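Local atomic coordinates of putative polysaccharide deacetylase (Bdellovibrio bacteriovorus HD100, PDB entry 5JP6), a protein that probably removes acetyl groups from peptidoglycan, acting as a zinc-binding carbohydrate esterase of family 4 in a predatory bacterium. Residues M128-H133 against V138-S143; L188-E193 against E343-F348. The protein carries 1 engineered substitution. All coordinates share one frame; numbering follows the deposited sequence. Where two conformers were deposited one is given.

Contact 1 of 2, residues M128-H133 against V138-S143; sequences MSVPGH and VQSRNS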
ATOM      1  N   MET A 128      13.787   8.280  16.202  1.00 27.42           N
ATOM      2  CA  MET A 128      13.457   6.865  16.280  0.50 26.35           C
ATOM      3  C   MET A 128      14.588   6.043  16.802  1.00 25.53           C
ATOM      4  O   MET A 128      15.709   6.176  16.343  1.00 29.30           O
ATOM      5  CB  MET A 128      13.098   6.345  14.921  0.50 26.93           C
ATOM      6  CG  MET A 128      11.816   6.963  14.451  0.50 25.04           C
ATOM      7  SD  MET A 128      11.672   6.692  12.706  0.50 27.09           S
ATOM      8  CE  MET A 128      10.464   5.402  12.764  0.50 23.79           C
ATOM      9  N   SER A 129      14.272   5.139  17.747  1.00 24.03           N
ATOM     10  CA  SER A 129      15.314   4.244  18.271  1.00 25.88           C
ATOM     11  C   SER A 129      15.694   3.184  17.273  1.00 22.87           C
ATOM     12  O   SER A 129      16.823   2.679  17.304  1.00 25.37           O
ATOM     13  CB  SER A 129      14.943   3.648  19.627  1.00 29.74           C
ATOM     14  OG  SER A 129      13.951   2.677  19.475  1.00 28.38           O
ATOM     15  N   VAL A 130      14.766   2.868  16.364  1.00 22.21           N
ATOM     16  CA  VAL A 130      14.997   1.884  15.289  1.00 22.08           C
ATOM     17  C   VAL A 130      14.684   2.510  13.943  1.00 22.95           C
ATOM     18  O   VAL A 130      13.589   2.364  13.433  1.00 24.88           O
ATOM     19  CB  VAL A 130      14.202   0.573  15.482  1.00 22.88           C
ATOM     20  CG1 VAL A 130      14.647  -0.434  14.452  1.00 23.84           C
ATOM     21  CG2 VAL A 130      14.416   0.014  16.885  1.00 25.57           C
ATOM     22  N   PRO A 131      15.608   3.305  13.439  1.00 23.28           N
ATOM     23  CA  PRO A 131      15.289   4.031  12.220  1.00 23.75           C
ATOM     24  C   PRO A 131      15.150   3.100  11.021  1.00 25.31           C
ATOM     25  O   PRO A 131      15.689   2.004  11.024  1.00 27.84           O
ATOM     26  CB  PRO A 131      16.471   5.001  12.061  1.00 29.92           C
ATOM     27  CG  PRO A 131      17.592   4.338  12.786  1.00 31.67           C
ATOM     28  CD  PRO A 131      16.940   3.645  13.955  1.00 28.35           C
ATOM     29  N   GLY A 132      14.380   3.545  10.038  1.00 24.94           N
ATOM     30  CA  GLY A 132      14.264   2.903   8.770  1.00 27.03           C
ATOM     31  C   GLY A 132      14.647   3.849   7.653  1.00 23.77           C
ATOM     32  O   GLY A 132      15.140   4.922   7.916  1.00 30.64           O
ATOM     33  N   HIS A 133      14.506   3.398   6.417  1.00 22.34           N
ATOM     34  CA  HIS A 133      14.763   4.211   5.259  1.00 22.58           C
ATOM     35  C   HIS A 133      14.068   3.581   4.077  1.00 21.87           C
ATOM     36  O   HIS A 133      14.396   2.452   3.695  1.00 23.52           O
ATOM     37  CB  HIS A 133      16.243   4.323   4.935  1.00 24.61           C
ATOM     38  CG  HIS A 133      16.586   5.589   4.247  1.00 25.47           C
ATOM     39  ND1 HIS A 133      15.978   5.983   3.080  1.00 26.04           N
ATOM     40  CD2 HIS A 133      17.471   6.558   4.567  1.00 29.27           C
ATOM     41  CE1 HIS A 133      16.459   7.158   2.720  1.00 26.92           C
ATOM     42  NE2 HIS A 133      17.373   7.527   3.607  1.00 28.13           N
ATOM     43  N   VAL A 138      19.123  -0.344   4.261  1.00 45.50           N
ATOM     44  CA  VAL A 138      19.704  -0.225   5.565  1.00 47.49           C
ATOM     45  C   VAL A 138      19.302  -1.464   6.332  1.00 45.18           C
ATOM     46  O   VAL A 138      18.165  -2.014   6.181  1.00 45.49           O
ATOM     47  CB  VAL A 138      19.335   1.105   6.285  1.00 46.10           C
ATOM     48  CG1 VAL A 138      19.754   2.268   5.409  1.00 49.93           C
ATOM     49  CG2 VAL A 138      17.848   1.197   6.638  1.00 51.60           C
ATOM     50  N   GLN A 139      20.292  -1.939   7.083  1.00 41.51           N
ATOM     51  CA  GLN A 139      20.106  -2.968   8.085  1.00 38.04           C
ATOM     52  C   GLN A 139      19.788  -2.202   9.365  1.00 36.55           C
ATOM     53  O   GLN A 139      20.602  -1.437   9.924  1.00 47.78           O
ATOM     54  CB  GLN A 139      21.326  -3.892   8.238  1.00 43.11           C
ATOM     55  CG  GLN A 139      21.169  -4.933   9.353  1.00 48.25           C
ATOM     56  CD  GLN A 139      22.437  -5.729   9.605  1.00 55.43           C
ATOM     57  OE1 GLN A 139      22.955  -5.779  10.724  1.00 63.69           O
ATOM     58  NE2 GLN A 139      22.952  -6.343   8.559  1.00 55.42           N
ATOM     59  N   SER A 140      18.584  -2.396   9.814  1.00 34.32           N
ATOM     60  CA  SER A 140      18.142  -1.723  11.052  1.00 34.75           C
ATOM     61  C   SER A 140      18.863  -2.368  12.222  1.00 31.81           C
ATOM     62  O   SER A 140      19.581  -3.374  12.086  1.00 33.12           O
ATOM     63  CB  SER A 140      16.628  -1.821  11.247  1.00 29.97           C
ATOM     64  OG  SER A 140      16.293  -3.062  11.695  1.00 30.78           O
ATOM     65  N   ARG A 141      18.641  -1.774  13.392  1.00 33.91           N
ATOM     66  CA  ARG A 141      19.200  -2.271  14.625  1.00 35.37           C
ATOM     67  C   ARG A 141      18.519  -3.518  15.139  1.00 30.46           C
ATOM     68  O   ARG A 141      18.945  -4.057  16.143  1.00 34.80           O
ATOM     69  CB  ARG A 141      19.091  -1.167  15.690  1.00 36.40           C
ATOM     70  CG  ARG A 141      19.969   0.045  15.382  1.00 42.15           C
ATOM     71  CD  ARG A 141      19.738   1.182  16.356  1.00 52.11           C
ATOM     72  NE  ARG A 141      20.358   2.414  15.857  1.00 61.16           N
ATOM     73  CZ  ARG A 141      20.117   3.649  16.310  1.00 66.39           C
ATOM     74  NH1 ARG A 141      19.263   3.874  17.305  1.00 57.22           N
ATOM     75  NH2 ARG A 141      20.751   4.678  15.765  1.00 77.10           N
ATOM     76  N   ASN A 142      17.440  -3.956  14.467  1.00 28.52           N
ATOM     77  CA  ASN A 142      16.690  -5.136  14.945  1.00 27.75           C
ATOM     78  C   ASN A 142      17.509  -6.384  14.839  1.00 35.00           C
ATOM     79  O   ASN A 142      17.953  -6.724  13.755  1.00 42.92           O
ATOM     80  CB  ASN A 142      15.376  -5.323  14.175  1.00 29.30           C
ATOM     81  CG  ASN A 142      14.322  -4.329  14.551  1.00 26.59           C
ATOM     82  OD1 ASN A 142      14.365  -3.756  15.640  1.00 26.94           O
ATOM     83  ND2 ASN A 142      13.270  -4.174  13.654  1.00 21.17           N
ATOM     84  N   SER A 143      17.668  -7.082  15.953  1.00 36.13           N
ATOM     85  CA  SER A 143      18.379  -8.383  15.968  1.00 39.07           C
ATOM     86  C   SER A 143      17.612  -9.337  16.861  1.00 37.26           C
ATOM     87  O   SER A 143      18.143  -9.924  17.800  1.00 59.73           O
ATOM     88  CB  SER A 143      19.798  -8.231  16.461  1.00 47.88           C
ATOM     89  OG  SER A 143      19.739  -7.413  17.571  1.00 58.57           O
TER
HETATM   90  O   HOH W   1      15.686   0.037   4.222  1.00 29.09           O
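Arg-141 reaches across to the loop residues Ser-129 to Pro-131, its chain extended from CG to NE. CB and CG lead off with CG anti to the carbonyl carbon (chi1 -67°), and the first atom of the chain to meet the facing segment is CD, which passes Ser-129 O at 3.4 Å. NE and CZ then run past the ring of Pro-131, whose CD sits over the centre of one face of the guanidinium, 3.9 Å above its plane. At the tip, NH1 gives Ser-129 O a weak hydrogen bond of 2.7 Å, bent to 122° at the hydrogen. A long, flat-ended side chain suits this exposed place, since it can lie against an apolar ring and still offer an N-H to a carbonyl. Just before it comes an ST turn, in which Ser-140 OG accepts from Asn-142 N at 3.1 Å; the same OG is hydrogen-bonded to Glu-193. Asn-142, at the end of this turn, lies beside buried Val-130, and the two side chains cross at about a right angle. Its OD1 is buried 3.5 Å from Val-130 CG1 without a polar partner in the model, while ND2 bonds to Pro-346 O. Where the two segments approach each other along the chain, Val-138 CG2 packs on His-133 CB at 3.9 Å, and one water accepts weakly from Val-138 N while donating to His-133 O.

Contact 2 of 2, residues L188-E193 against E343-F348; sequences LRALKE and EIMPQF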
ATOM      1  N   LEU A 188      10.314  -5.189   2.586  1.00 18.02           N
ATOM      2  CA  LEU A 188      10.855  -6.555   2.524  1.00 18.20           C
ATOM      3  C   LEU A 188      12.084  -6.707   3.416  1.00 17.97           C
ATOM      4  O   LEU A 188      12.229  -7.703   4.116  1.00 19.23           O
ATOM      5  CB  LEU A 188      11.204  -6.953   1.098  1.00 19.53           C
ATOM      6  CG  LEU A 188      10.048  -7.131   0.135  1.00 19.49           C
ATOM      7  CD1 LEU A 188      10.535  -7.471  -1.257  1.00 20.49           C
ATOM      8  CD2 LEU A 188       9.077  -8.218   0.608  1.00 19.49           C
ATOM      9  N   ARG A 189      12.986  -5.721   3.375  1.00 18.92           N
ATOM     10  CA  ARG A 189      14.206  -5.801   4.198  1.00 20.43           C
ATOM     11  C   ARG A 189      13.838  -5.842   5.669  1.00 21.37           C
ATOM     12  O   ARG A 189      14.373  -6.638   6.436  1.00 21.33           O
ATOM     13  CB  ARG A 189      15.125  -4.618   3.944  1.00 24.11           C
ATOM     14  CG  ARG A 189      15.753  -4.641   2.569  1.00 27.03           C
ATOM     15  CD  ARG A 189      16.814  -3.587   2.436  1.00 32.08           C
ATOM     16  NE  ARG A 189      16.271  -2.230   2.276  1.00 32.43           N
ATOM     17  CZ  ARG A 189      15.936  -1.658   1.118  1.00 30.24           C
ATOM     18  NH1 ARG A 189      16.015  -2.326  -0.019  1.00 33.17           N
ATOM     19  NH2 ARG A 189      15.492  -0.410   1.101  1.00 31.24           N
ATOM     20  N   ALA A 190      12.892  -5.002   6.040  1.00 19.88           N
ATOM     21  CA  ALA A 190      12.483  -4.918   7.453  1.00 20.11           C
ATOM     22  C   ALA A 190      11.853  -6.234   7.920  1.00 19.15           C
ATOM     23  O   ALA A 190      12.158  -6.746   9.001  1.00 19.92           O
ATOM     24  CB  ALA A 190      11.527  -3.763   7.662  1.00 19.97           C
ATOM     25  N   LEU A 191      10.989  -6.792   7.093  1.00 19.04           N
ATOM     26  CA  LEU A 191      10.346  -8.058   7.421  1.00 18.73           C
ATOM     27  C   LEU A 191      11.356  -9.174   7.546  1.00 18.38           C
ATOM     28  O   LEU A 191      11.316  -9.978   8.488  1.00 19.28           O
ATOM     29  CB  LEU A 191       9.276  -8.399   6.383  1.00 17.59           C
ATOM     30  CG  LEU A 191       8.062  -7.479   6.320  1.00 17.94           C
ATOM     31  CD1 LEU A 191       7.245  -7.750   5.066  1.00 19.11           C
ATOM     32  CD2 LEU A 191       7.161  -7.627   7.535  1.00 20.68           C
ATOM     33  N   LYS A 192      12.244  -9.256   6.564  1.00 19.38           N
ATOM     34  CA  LYS A 192      13.188 -10.351   6.498  1.00 21.52           C
ATOM     35  C   LYS A 192      14.134 -10.361   7.704  1.00 21.51           C
ATOM     36  O   LYS A 192      14.487 -11.441   8.221  1.00 23.67           O
ATOM     37  CB  LYS A 192      13.971 -10.351   5.190  1.00 23.51           C
ATOM     38  CG  LYS A 192      14.877 -11.566   5.024  1.00 26.81           C
ATOM     39  CD  LYS A 192      15.546 -11.575   3.657  1.00 33.24           C
ATOM     40  CE  LYS A 192      16.493 -12.766   3.579  1.00 42.92           C
ATOM     41  NZ  LYS A 192      17.406 -12.748   2.402  1.00 50.92           N
ATOM     42  N   GLU A 193      14.577  -9.170   8.134  1.00 21.09           N
ATOM     43  CA  GLU A 193      15.510  -9.039   9.268  1.00 24.69           C
ATOM     44  C   GLU A 193      15.012  -9.731  10.529  1.00 23.01           C
ATOM     45  O   GLU A 193      15.833 -10.168  11.365  1.00 25.99           O
ATOM     46  CB  GLU A 193      15.685  -7.526   9.686  1.00 29.02           C
ATOM     47  CG  GLU A 193      16.519  -6.760   8.794  1.00 34.78           C
ATOM     48  CD  GLU A 193      16.559  -5.271   9.134  1.00 30.84           C
ATOM     49  OE1 GLU A 193      15.661  -4.597   9.788  1.00 27.87           O
ATOM     50  OE2 GLU A 193      17.506  -4.763   8.628  1.00 37.79           O
ATOM     51  N   GLU A 343       9.242   3.717   6.232  1.00 18.68           N
ATOM     52  CA  GLU A 343      10.149   4.370   7.151  1.00 19.80           C
ATOM     53  C   GLU A 343       9.981   3.873   8.585  1.00 20.30           C
ATOM     54  O   GLU A 343      10.951   3.842   9.331  1.00 20.25           O
ATOM     55  CB  GLU A 343       9.931   5.896   7.136  1.00 20.08           C
ATOM     56  CG  GLU A 343      10.260   6.582   5.819  1.00 21.80           C
ATOM     57  CD  GLU A 343      11.746   6.803   5.610  1.00 22.52           C
ATOM     58  OE1 GLU A 343      12.547   6.882   6.579  1.00 24.91           O
ATOM     59  OE2 GLU A 343      12.141   6.960   4.417  1.00 21.31           O
ATOM     60  N   ILE A 344       8.738   3.552   8.976  1.00 18.72           N
ATOM     61  CA  ILE A 344       8.471   3.130  10.353  1.00 18.97           C
ATOM     62  C   ILE A 344       8.460   1.613  10.545  1.00 17.64           C
ATOM     63  O   ILE A 344       8.304   1.144  11.676  1.00 18.28           O
ATOM     64  CB  ILE A 344       7.159   3.714  10.912  1.00 19.08           C
ATOM     65  CG1 ILE A 344       5.920   3.170  10.178  1.00 21.99           C
ATOM     66  CG2 ILE A 344       7.214   5.245  10.874  1.00 20.73           C
ATOM     67  CD1 ILE A 344       4.733   2.987  11.080  1.00 28.88           C
ATOM     68  N   MET A 345       8.684   0.850   9.468  1.00 18.24           N
ATOM     69  CA  MET A 345       8.451  -0.586   9.580  1.00 18.94           C
ATOM     70  C   MET A 345       9.399  -1.279  10.580  1.00 18.03           C
ATOM     71  O   MET A 345       8.936  -2.072  11.426  1.00 18.51           O
ATOM     72  CB  MET A 345       8.439  -1.257   8.212  1.00 18.46           C
ATOM     73  CG  MET A 345       7.936  -2.707   8.230  1.00 18.64           C
ATOM     74  SD  MET A 345       6.276  -2.919   8.949  1.00 20.21           S
ATOM     75  CE  MET A 345       5.292  -1.776   7.990  1.00 19.34           C
ATOM     76  N   PRO A 346      10.723  -0.981  10.523  1.00 18.47           N
ATOM     77  CA  PRO A 346      11.567  -1.630  11.550  1.00 18.66           C
ATOM     78  C   PRO A 346      11.144  -1.305  12.986  1.00 19.30           C
ATOM     79  O   PRO A 346      11.098  -2.184  13.841  1.00 19.22           O
ATOM     80  CB  PRO A 346      12.961  -1.082  11.236  1.00 19.71           C
ATOM     81  CG  PRO A 346      12.909  -0.790   9.765  1.00 20.39           C
ATOM     82  CD  PRO A 346      11.524  -0.256   9.501  1.00 19.79           C
ATOM     83  N   GLN A 347      10.762  -0.060  13.209  1.00 18.99           N
ATOM     84  CA  GLN A 347      10.372   0.389  14.519  1.00 19.49           C
ATOM     85  C   GLN A 347       9.041  -0.313  14.953  1.00 18.84           C
ATOM     86  O   GLN A 347       8.862  -0.753  16.113  1.00 19.85           O
ATOM     87  CB  GLN A 347      10.224   1.896  14.531  1.00 21.07           C
ATOM     88  CG  GLN A 347       9.958   2.441  15.927  1.00 22.78           C
ATOM     89  CD  GLN A 347      11.240   2.658  16.734  1.00 25.29           C
ATOM     90  OE1 GLN A 347      12.062   3.440  16.337  1.00 25.88           O
ATOM     91  NE2 GLN A 347      11.432   1.921  17.807  1.00 32.15           N
ATOM     92  N   PHE A 348       8.115  -0.430  14.011  1.00 17.73           N
ATOM     93  CA  PHE A 348       6.837  -1.085  14.246  1.00 16.89           C
ATOM     94  C   PHE A 348       7.041  -2.537  14.646  1.00 18.03           C
ATOM     95  O   PHE A 348       6.439  -3.026  15.592  1.00 19.31           O
ATOM     96  CB  PHE A 348       5.949  -0.985  13.001  1.00 18.53           C
ATOM     97  CG  PHE A 348       4.677  -1.766  13.102  1.00 18.38           C
ATOM     98  CD1 PHE A 348       3.667  -1.356  13.935  1.00 19.88           C
ATOM     99  CD2 PHE A 348       4.491  -2.950  12.387  1.00 20.55           C
ATOM    100  CE1 PHE A 348       2.476  -2.065  14.025  1.00 20.51           C
ATOM    101  CE2 PHE A 348       3.323  -3.670  12.511  1.00 20.78           C
ATOM    102  CZ  PHE A 348       2.320  -3.224  13.317  1.00 21.62           C
TER
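Ala-190 turns its methyl toward the other helix and meets two neighbours there, Met-345 and Pro-346. Its CB lies 3.8 Å from Met-345 CG and 3.9 Å from Pro-346 CG, and these three buried residues make up the whole close contact. A side chain of one carbon is what allows the backbones to come so near, with the CA atoms of Ala-190 and Pro-346 only 5.3 Å apart. Met-345 sets CG anti to its backbone N (chi1 -169°), against the methyl, and then bends at chi2 and chi3; its flexible chain also reaches Phe-175 on strand 170-176. Pro-346 presents the CG and CD side of its ring. Lacking an N-H, it cannot bond to the preceding turn, and the helix is kinked here, Gln-347 N also missing that bond. The regular pattern resumes with Phe-348 N to Ile-344 O at 2.8 Å.

Away from this trio the fit is looser. Leu-191 makes no close contact with segment 343-348 and instead packs on Leu-173 of the sheet. Toward the outer side, partly exposed Glu-193 also stands back, its carboxylate bonded outside the two helices, while Lys-192 is exposed, its extended chain turned to solvent. Pro-346 is covered further by Val-130 and Ser-140 of the loop before strand 150-153. Two helices packed side by side over a parallel sheet, reaching strand 170-176 through Leu-191, Met-345 and Phe-348, are typical of the helical layer around the strands in the NodB-type deacetylase fold, a distorted beta/alpha barrel.

Overall arrangement
From the N terminus, the chain leaves helix 110-126 and enters the loop before strand 150-153, where contact 1 closes a short loop with four residues between its segments. Contact 2 opens only later, with helix 183-193, and closes about 150 residues on at helix 339-354, so the two follow in series, neither nested nor crossed. In space contact 1 and contact 2 touch, with about 8 Å between the centres of the two contacts. The loop bonds to helix 183-193 at Glu-193 and to helix 339-354 at Gln-347. It thus joins both helices from outside, linking the helical N-terminal part to the deacetylase domain.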